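Local coordinates for protein VP5 (Halorubrum pleomorphic virus 6, PDB 6QGL) that is an envelope protein of a pleomorphic virus of halophilic archaea and probably drives fusion of the viral and host membranes, at residues 144-156 with 212-224. Residues are numbered along the deposited sequence; the frame is centred on the assembly and turned at random.
Sequences GLSYITDFGDPRF and STNSNTYNTVDGT
Asn219 reads the backbone of residues 148-150 with both ends of its amide. Its ND2 donates to Ile148 O at 3.0 Å, with the acceptor in the plane of the Asn219 amide and the bond nearly straight at 167°. Its OD1 accepts from Asp150 N at 3.0 Å, with the donor in the carbonyl plane. The side chain extends with CG anti to its own backbone N (chi1 -169°), which brings the amide to these two groups. The same amide stacks parallel to the Phe151 ring, planes 3° apart, but displaced: OD1 stands 3.9 Å above the ring plane, near its margin on the CE1 and CZ side. At its edge the ring meets Asn216 O and Thr217 O. Next along the chain, Thr220 N donates to Asp150 O at 3.1 Å. One water bridges Asp150 O, Tyr218 O and Thr220 OG1, another joins Asp150 OD2 to Thr220 O, and a third links Tyr147 O to Asp222 N. The other carboxylate oxygen, Asp150 OD1, accepts from Gly152 N in an Asx turn. Val221 sets CG2 against Ile148 O and CG1 near both Tyr147 CE2 and Ile148 CD1. Tyr147 lies alongside Asp222, with OH 3.5 Å from Asp222 CB, while Asp222 OD2 is hydrogen-bonded to Ser51 OG of helix 43-66. At the far end, Asp153 OD2 uses its anti lone pair to accept from Asn214 ND2 at 3.0 Å. Arg155 forms a side-on salt bridge to the same carboxylate, NE to OD1 and NH2 to OD2, which should help fix the rotation of the Asp153 carboxylate and offset its charge. The contact ties the short helix 145-148 and its following loop, just after helix 97-140, to the link between strand 209-213 and hairpin 219-226. His188 and Phe186 of strand 180-189 also meet the Phe151 ring. Helix 97-140 lies against Ile148 and Asn219, and helix 43-66 touches Tyr147 and Val221.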
ATOM      1  N   GLY A 144     -28.062   7.235  11.486  1.00 59.65           N
ATOM      2  CA  GLY A 144     -28.212   5.968  12.187  1.00 59.22           C
ATOM      3  C   GLY A 144     -26.908   5.203  12.282  1.00 61.83           C
ATOM      4  O   GLY A 144     -26.029   5.361  11.426  1.00 60.99           O
ATOM      5  N   LEU A 145     -26.783   4.360  13.323  1.00 57.98           N
ATOM      6  CA  LEU A 145     -25.615   3.508  13.549  1.00 57.00           C
ATOM      7  C   LEU A 145     -25.451   2.493  12.428  1.00 61.03           C
ATOM      8  O   LEU A 145     -24.324   2.096  12.131  1.00 60.55           O
ATOM      9  CB  LEU A 145     -25.705   2.783  14.895  1.00 57.26           C
ATOM     10  CG  LEU A 145     -25.422   3.610  16.143  1.00 61.88           C
ATOM     11  CD1 LEU A 145     -25.882   2.884  17.367  1.00 62.78           C
ATOM     12  CD2 LEU A 145     -23.946   3.928  16.279  1.00 63.59           C
ATOM     13  N   SER A 146     -26.571   2.102  11.781  1.00 58.02           N
ATOM     14  CA  SER A 146     -26.604   1.177  10.645  1.00 58.33           C
ATOM     15  C   SER A 146     -25.770   1.701   9.470  1.00 61.31           C
ATOM     16  O   SER A 146     -25.376   0.917   8.605  1.00 61.40           O
ATOM     17  CB  SER A 146     -28.042   0.931  10.200  1.00 63.49           C
ATOM     18  OG  SER A 146     -28.656   2.125   9.743  1.00 72.65           O
ATOM     19  N   TYR A 147     -25.493   3.018   9.443  1.00 56.98           N
ATOM     20  CA  TYR A 147     -24.685   3.618   8.391  1.00 56.57           C
ATOM     21  C   TYR A 147     -23.185   3.355   8.581  1.00 59.70           C
ATOM     22  O   TYR A 147     -22.495   3.063   7.601  1.00 59.73           O
ATOM     23  CB  TYR A 147     -24.958   5.133   8.250  1.00 57.65           C
ATOM     24  CG  TYR A 147     -24.202   5.740   7.086  1.00 59.61           C
ATOM     25  CD1 TYR A 147     -24.701   5.660   5.789  1.00 62.65           C
ATOM     26  CD2 TYR A 147     -22.942   6.308   7.267  1.00 59.59           C
ATOM     27  CE1 TYR A 147     -23.977   6.152   4.704  1.00 63.72           C
ATOM     28  CE2 TYR A 147     -22.208   6.797   6.190  1.00 60.78           C
ATOM     29  CZ  TYR A 147     -22.735   6.728   4.911  1.00 68.73           C
ATOM     30  OH  TYR A 147     -22.031   7.229   3.847  1.00 70.17           O
ATOM     31  N   ILE A 148     -22.683   3.503   9.825  1.00 55.16           N
ATOM     32  CA  ILE A 148     -21.262   3.397  10.169  1.00 53.99           C
ATOM     33  C   ILE A 148     -20.846   2.008  10.721  1.00 57.62           C
ATOM     34  O   ILE A 148     -19.690   1.616  10.547  1.00 56.76           O
ATOM     35  CB  ILE A 148     -20.874   4.574  11.123  1.00 56.70           C
ATOM     36  CG1 ILE A 148     -19.341   4.793  11.196  1.00 56.47           C
ATOM     37  CG2 ILE A 148     -21.499   4.450  12.522  1.00 57.54           C
ATOM     38  CD1 ILE A 148     -18.672   5.250   9.890  1.00 61.84           C
ATOM     39  N   THR A 149     -21.757   1.284  11.390  1.00 54.56           N
ATOM     40  CA  THR A 149     -21.449  -0.049  11.913  1.00 54.15           C
ATOM     41  C   THR A 149     -22.450  -1.054  11.359  1.00 59.78           C
ATOM     42  O   THR A 149     -23.521  -1.250  11.939  1.00 60.33           O
ATOM     43  CB  THR A 149     -21.350  -0.071  13.452  1.00 58.05           C
ATOM     44  OG1 THR A 149     -22.586   0.356  14.022  1.00 57.69           O
ATOM     45  CG2 THR A 149     -20.188   0.747  13.997  1.00 54.49           C
ATOM     46  N   ASP A 150     -22.119  -1.656  10.205  1.00 57.06           N
ATOM     47  CA  ASP A 150     -22.954  -2.676   9.569  1.00 58.30           C
ATOM     48  C   ASP A 150     -22.151  -3.963   9.441  1.00 62.42           C
ATOM     49  O   ASP A 150     -21.217  -4.040   8.639  1.00 61.91           O
ATOM     50  CB  ASP A 150     -23.508  -2.213   8.205  1.00 60.91           C
ATOM     51  CG  ASP A 150     -24.426  -3.206   7.500  1.00 72.02           C
ATOM     52  OD1 ASP A 150     -24.702  -4.286   8.077  1.00 73.10           O
ATOM     53  OD2 ASP A 150     -24.870  -2.903   6.375  1.00 78.46           O
ATOM     54  N   PHE A 151     -22.517  -4.964  10.247  1.00 59.58           N
ATOM     55  CA  PHE A 151     -21.842  -6.259  10.269  1.00 59.82           C
ATOM     56  C   PHE A 151     -22.715  -7.349   9.651  1.00 66.36           C
ATOM     57  O   PHE A 151     -22.356  -8.523   9.691  1.00 67.22           O
ATOM     58  CB  PHE A 151     -21.341  -6.589  11.696  1.00 60.88           C
ATOM     59  CG  PHE A 151     -20.261  -5.615  12.132  1.00 60.71           C
ATOM     60  CD1 PHE A 151     -20.588  -4.331  12.560  1.00 63.19           C
ATOM     61  CD2 PHE A 151     -18.916  -5.934  11.990  1.00 62.14           C
ATOM     62  CE1 PHE A 151     -19.595  -3.409  12.898  1.00 62.78           C
ATOM     63  CE2 PHE A 151     -17.922  -5.011  12.327  1.00 63.60           C
ATOM     64  CZ  PHE A 151     -18.269  -3.751  12.765  1.00 61.18           C
ATOM     65  N   GLY A 152     -23.827  -6.939   9.042  1.00 63.96           N
ATOM     66  CA  GLY A 152     -24.752  -7.847   8.375  1.00 65.96           C
ATOM     67  C   GLY A 152     -26.198  -7.621   8.755  1.00 71.41           C
ATOM     68  O   GLY A 152     -27.066  -7.568   7.879  1.00 72.92           O
ATOM     69  N   ASP A 153     -26.460  -7.496  10.069  1.00 67.34           N
ATOM     70  CA  ASP A 153     -27.792  -7.252  10.620  1.00 68.07           C
ATOM     71  C   ASP A 153     -27.744  -5.990  11.507  1.00 69.44           C
ATOM     72  O   ASP A 153     -27.720  -6.089  12.738  1.00 68.57           O
ATOM     73  CB  ASP A 153     -28.293  -8.489  11.384  1.00 71.70           C
ATOM     74  CG  ASP A 153     -29.716  -8.387  11.890  1.00 84.60           C
ATOM     75  OD1 ASP A 153     -30.368  -7.355  11.631  1.00 85.39           O
ATOM     76  OD2 ASP A 153     -30.179  -9.342  12.541  1.00 92.02           O
ATOM     77  N   PRO A 154     -27.725  -4.790  10.883  1.00 64.64           N
ATOM     78  CA  PRO A 154     -27.598  -3.552  11.667  1.00 62.78           C
ATOM     79  C   PRO A 154     -28.906  -3.033  12.273  1.00 66.32           C
ATOM     80  O   PRO A 154     -29.377  -1.945  11.926  1.00 65.88           O
ATOM     81  CB  PRO A 154     -26.971  -2.584  10.666  1.00 63.67           C
ATOM     82  CG  PRO A 154     -27.513  -3.022   9.352  1.00 69.54           C
ATOM     83  CD  PRO A 154     -27.730  -4.505   9.432  1.00 66.46           C
ATOM     84  N   ARG A 155     -29.475  -3.809  13.210  1.00 62.70           N
ATOM     85  CA  ARG A 155     -30.716  -3.480  13.915  1.00 62.58           C
ATOM     86  C   ARG A 155     -30.362  -3.077  15.352  1.00 64.83           C
ATOM     87  O   ARG A 155     -30.012  -3.936  16.162  1.00 64.70           O
ATOM     88  CB  ARG A 155     -31.687  -4.673  13.869  1.00 63.75           C
ATOM     89  CG  ARG A 155     -32.255  -4.929  12.479  1.00 72.30           C
ATOM     90  CD  ARG A 155     -33.428  -5.885  12.525  1.00 84.70           C
ATOM     91  NE  ARG A 155     -33.007  -7.286  12.471  1.00 92.91           N
ATOM     92  CZ  ARG A 155     -33.819  -8.322  12.654  1.00108.02           C
ATOM     93  NH1 ARG A 155     -35.104  -8.127  12.933  1.00 96.55           N
ATOM     94  NH2 ARG A 155     -33.353  -9.560  12.577  1.00 94.17           N
ATOM     95  N   PHE A 156     -30.390  -1.765  15.648  1.00 59.90           N
ATOM     96  CA  PHE A 156     -29.975  -1.234  16.955  1.00 58.90           C
ATOM     97  C   PHE A 156     -31.132  -0.790  17.864  1.00 63.34           C
ATOM     98  O   PHE A 156     -30.939   0.039  18.759  1.00 62.48           O
ATOM     99  CB  PHE A 156     -28.953  -0.101  16.757  1.00 59.01           C
ATOM    100  CG  PHE A 156     -27.709  -0.535  16.018  1.00 59.47           C
ATOM    101  CD1 PHE A 156     -27.595  -0.350  14.647  1.00 62.13           C
ATOM    102  CD2 PHE A 156     -26.665  -1.160  16.690  1.00 60.95           C
ATOM    103  CE1 PHE A 156     -26.452  -0.765  13.963  1.00 62.23           C
ATOM    104  CE2 PHE A 156     -25.525  -1.580  16.003  1.00 62.83           C
ATOM    105  CZ  PHE A 156     -25.425  -1.378  14.645  1.00 60.61           C
ATOM    106  N   SER A 212     -18.357 -15.203  16.260  1.00 67.92           N
ATOM    107  CA  SER A 212     -19.115 -14.670  15.124  1.00 67.82           C
ATOM    108  C   SER A 212     -20.524 -15.250  15.150  1.00 74.02           C
ATOM    109  O   SER A 212     -20.695 -16.458  14.965  1.00 75.78           O
ATOM    110  CB  SER A 212     -18.425 -14.972  13.798  1.00 71.20           C
ATOM    111  OG  SER A 212     -19.191 -14.481  12.708  1.00 79.92           O
ATOM    112  N   THR A 213     -21.525 -14.401  15.415  1.00 70.31           N
ATOM    113  CA  THR A 213     -22.932 -14.810  15.480  1.00 72.09           C
ATOM    114  C   THR A 213     -23.741 -13.877  14.601  1.00 75.29           C
ATOM    115  O   THR A 213     -23.700 -12.670  14.830  1.00 73.15           O
ATOM    116  CB  THR A 213     -23.432 -14.784  16.934  1.00 80.84           C
ATOM    117  OG1 THR A 213     -22.510 -15.483  17.776  1.00 80.29           O
ATOM    118  CG2 THR A 213     -24.834 -15.367  17.090  1.00 81.38           C
ATOM    119  N   ASN A 214     -24.471 -14.417  13.596  1.00 73.48           N
ATOM    120  CA  ASN A 214     -25.282 -13.617  12.664  1.00 73.39           C
ATOM    121  C   ASN A 214     -24.469 -12.366  12.287  1.00 75.22           C
ATOM    122  O   ASN A 214     -24.962 -11.240  12.365  1.00 74.07           O
ATOM    123  CB  ASN A 214     -26.636 -13.253  13.314  1.00 75.09           C
ATOM    124  CG  ASN A 214     -27.632 -12.578  12.399  1.00 94.67           C
ATOM    125  OD1 ASN A 214     -27.673 -12.816  11.187  1.00 89.23           O
ATOM    126  ND2 ASN A 214     -28.457 -11.712  12.966  1.00 85.96           N
ATOM    127  N   SER A 215     -23.183 -12.584  11.961  1.00 70.99           N
ATOM    128  CA  SER A 215     -22.217 -11.528  11.699  1.00 68.64           C
ATOM    129  C   SER A 215     -21.266 -11.799  10.547  1.00 72.10           C
ATOM    130  O   SER A 215     -21.031 -12.944  10.166  1.00 72.82           O
ATOM    131  CB  SER A 215     -21.374 -11.288  12.947  1.00 70.80           C
ATOM    132  OG  SER A 215     -22.124 -10.663  13.973  1.00 80.27           O
ATOM    133  N   ASN A 216     -20.678 -10.708  10.038  1.00 67.00           N
ATOM    134  CA  ASN A 216     -19.647 -10.654   9.010  1.00 66.19           C
ATOM    135  C   ASN A 216     -18.454 -10.012   9.700  1.00 68.23           C
ATOM    136  O   ASN A 216     -18.640  -9.014  10.400  1.00 66.51           O
ATOM    137  CB  ASN A 216     -20.099  -9.786   7.826  1.00 66.60           C
ATOM    138  CG  ASN A 216     -21.329 -10.288   7.112  1.00 91.45           C
ATOM    139  OD1 ASN A 216     -21.748 -11.440   7.262  1.00 90.48           O
ATOM    140  ND2 ASN A 216     -21.933  -9.426   6.309  1.00 81.69           N
ATOM    141  N   THR A 217     -17.244 -10.589   9.552  1.00 65.01           N
ATOM    142  CA  THR A 217     -16.049 -10.033  10.201  1.00 63.61           C
ATOM    143  C   THR A 217     -15.887  -8.583   9.758  1.00 67.60           C
ATOM    144  O   THR A 217     -16.122  -7.693  10.568  1.00 68.38           O
ATOM    145  CB  THR A 217     -14.829 -10.915   9.992  1.00 71.15           C
ATOM    146  OG1 THR A 217     -14.577 -11.001   8.598  1.00 73.33           O
ATOM    147  CG2 THR A 217     -15.005 -12.305  10.579  1.00 69.03           C
ATOM    148  N   TYR A 218     -15.768  -8.354   8.449  1.00 62.65           N
ATOM    149  CA  TYR A 218     -15.668  -7.024   7.832  1.00 60.99           C
ATOM    150  C   TYR A 218     -16.857  -6.083   8.107  1.00 63.57           C
ATOM    151  O   TYR A 218     -17.973  -6.548   8.360  1.00 63.82           O
ATOM    152  CB  TYR A 218     -15.506  -7.183   6.315  1.00 62.72           C
ATOM    153  CG  TYR A 218     -16.635  -7.943   5.657  1.00 65.72           C
ATOM    154  CD1 TYR A 218     -16.685  -9.335   5.696  1.00 68.51           C
ATOM    155  CD2 TYR A 218     -17.656  -7.273   4.987  1.00 67.20           C
ATOM    156  CE1 TYR A 218     -17.730 -10.038   5.105  1.00 70.90           C
ATOM    157  CE2 TYR A 218     -18.707  -7.965   4.391  1.00 69.76           C
ATOM    158  CZ  TYR A 218     -18.738  -9.349   4.449  1.00 78.05           C
ATOM    159  OH  TYR A 218     -19.768 -10.037   3.853  1.00 80.80           O
ATOM    160  N   ASN A 219     -16.601  -4.762   8.025  1.00 58.50           N
ATOM    161  CA  ASN A 219     -17.600  -3.703   8.159  1.00 57.94           C
ATOM    162  C   ASN A 219     -17.985  -3.207   6.760  1.00 62.65           C
ATOM    163  O   ASN A 219     -17.131  -3.164   5.872  1.00 62.39           O
ATOM    164  CB  ASN A 219     -17.042  -2.538   8.988  1.00 55.85           C
ATOM    165  CG  ASN A 219     -18.057  -1.495   9.421  1.00 69.86           C
ATOM    166  OD1 ASN A 219     -19.279  -1.690   9.369  1.00 62.78           O
ATOM    167  ND2 ASN A 219     -17.563  -0.358   9.878  1.00 58.81           N
ATOM    168  N   THR A 220     -19.266  -2.840   6.567  1.00 59.78           N
ATOM    169  CA  THR A 220     -19.770  -2.314   5.296  1.00 60.41           C
ATOM    170  C   THR A 220     -20.288  -0.892   5.518  1.00 63.13           C
ATOM    171  O   THR A 220     -21.271  -0.702   6.233  1.00 62.65           O
ATOM    172  CB  THR A 220     -20.804  -3.262   4.653  1.00 70.61           C
ATOM    173  OG1 THR A 220     -20.293  -4.597   4.641  1.00 71.33           O
ATOM    174  CG2 THR A 220     -21.170  -2.851   3.230  1.00 70.47           C
ATOM    175  N   VAL A 221     -19.593   0.107   4.949  1.00 59.17           N
ATOM    176  CA  VAL A 221     -19.964   1.524   5.061  1.00 58.77           C
ATOM    177  C   VAL A 221     -20.058   2.100   3.650  1.00 64.49           C
ATOM    178  O   VAL A 221     -19.040   2.186   2.958  1.00 64.46           O
ATOM    179  CB  VAL A 221     -18.993   2.350   5.959  1.00 61.08           C
ATOM    180  CG1 VAL A 221     -19.413   3.822   6.030  1.00 60.84           C
ATOM    181  CG2 VAL A 221     -18.875   1.752   7.356  1.00 59.86           C
ATOM    182  N   ASP A 222     -21.282   2.478   3.226  1.00 62.51           N
ATOM    183  CA  ASP A 222     -21.580   3.039   1.904  1.00 63.96           C
ATOM    184  C   ASP A 222     -21.028   2.143   0.767  1.00 68.81           C
ATOM    185  O   ASP A 222     -20.274   2.601  -0.096  1.00 69.34           O
ATOM    186  CB  ASP A 222     -21.097   4.507   1.815  1.00 65.80           C
ATOM    187  CG  ASP A 222     -21.559   5.280   0.594  1.00 79.98           C
ATOM    188  OD1 ASP A 222     -22.759   5.190   0.249  1.00 82.48           O
ATOM    189  OD2 ASP A 222     -20.727   5.995  -0.002  1.00 86.55           O
ATOM    190  N   GLY A 223     -21.365   0.853   0.834  1.00 65.10           N
ATOM    191  CA  GLY A 223     -20.952  -0.152  -0.144  1.00 65.87           C
ATOM    192  C   GLY A 223     -19.510  -0.625  -0.074  1.00 68.40           C
ATOM    193  O   GLY A 223     -19.149  -1.581  -0.768  1.00 69.28           O
ATOM    194  N   THR A 224     -18.674   0.032   0.757  1.00 62.41           N
ATOM    195  CA  THR A 224     -17.257  -0.295   0.937  1.00 60.78           C
ATOM    196  C   THR A 224     -17.089  -1.289   2.075  1.00 62.72           C
ATOM    197  O   THR A 224     -17.530  -1.019   3.194  1.00 61.51           O
ATOM    198  CB  THR A 224     -16.438   0.992   1.170  1.00 67.68           C
ATOM    199  OG1 THR A 224     -16.659   1.900   0.090  1.00 71.05           O
ATOM    200  CG2 THR A 224     -14.945   0.730   1.331  1.00 64.11           C
TER
HETATM  201  O   HOH W   1     -23.420   2.474   5.037  1.00 58.11           O
HETATM  202  O   HOH W   2     -20.569  -6.253   7.030  1.00 48.44           O
HETATM  203  O   HOH W   3     -23.890  -0.186   5.453  1.00 62.65           O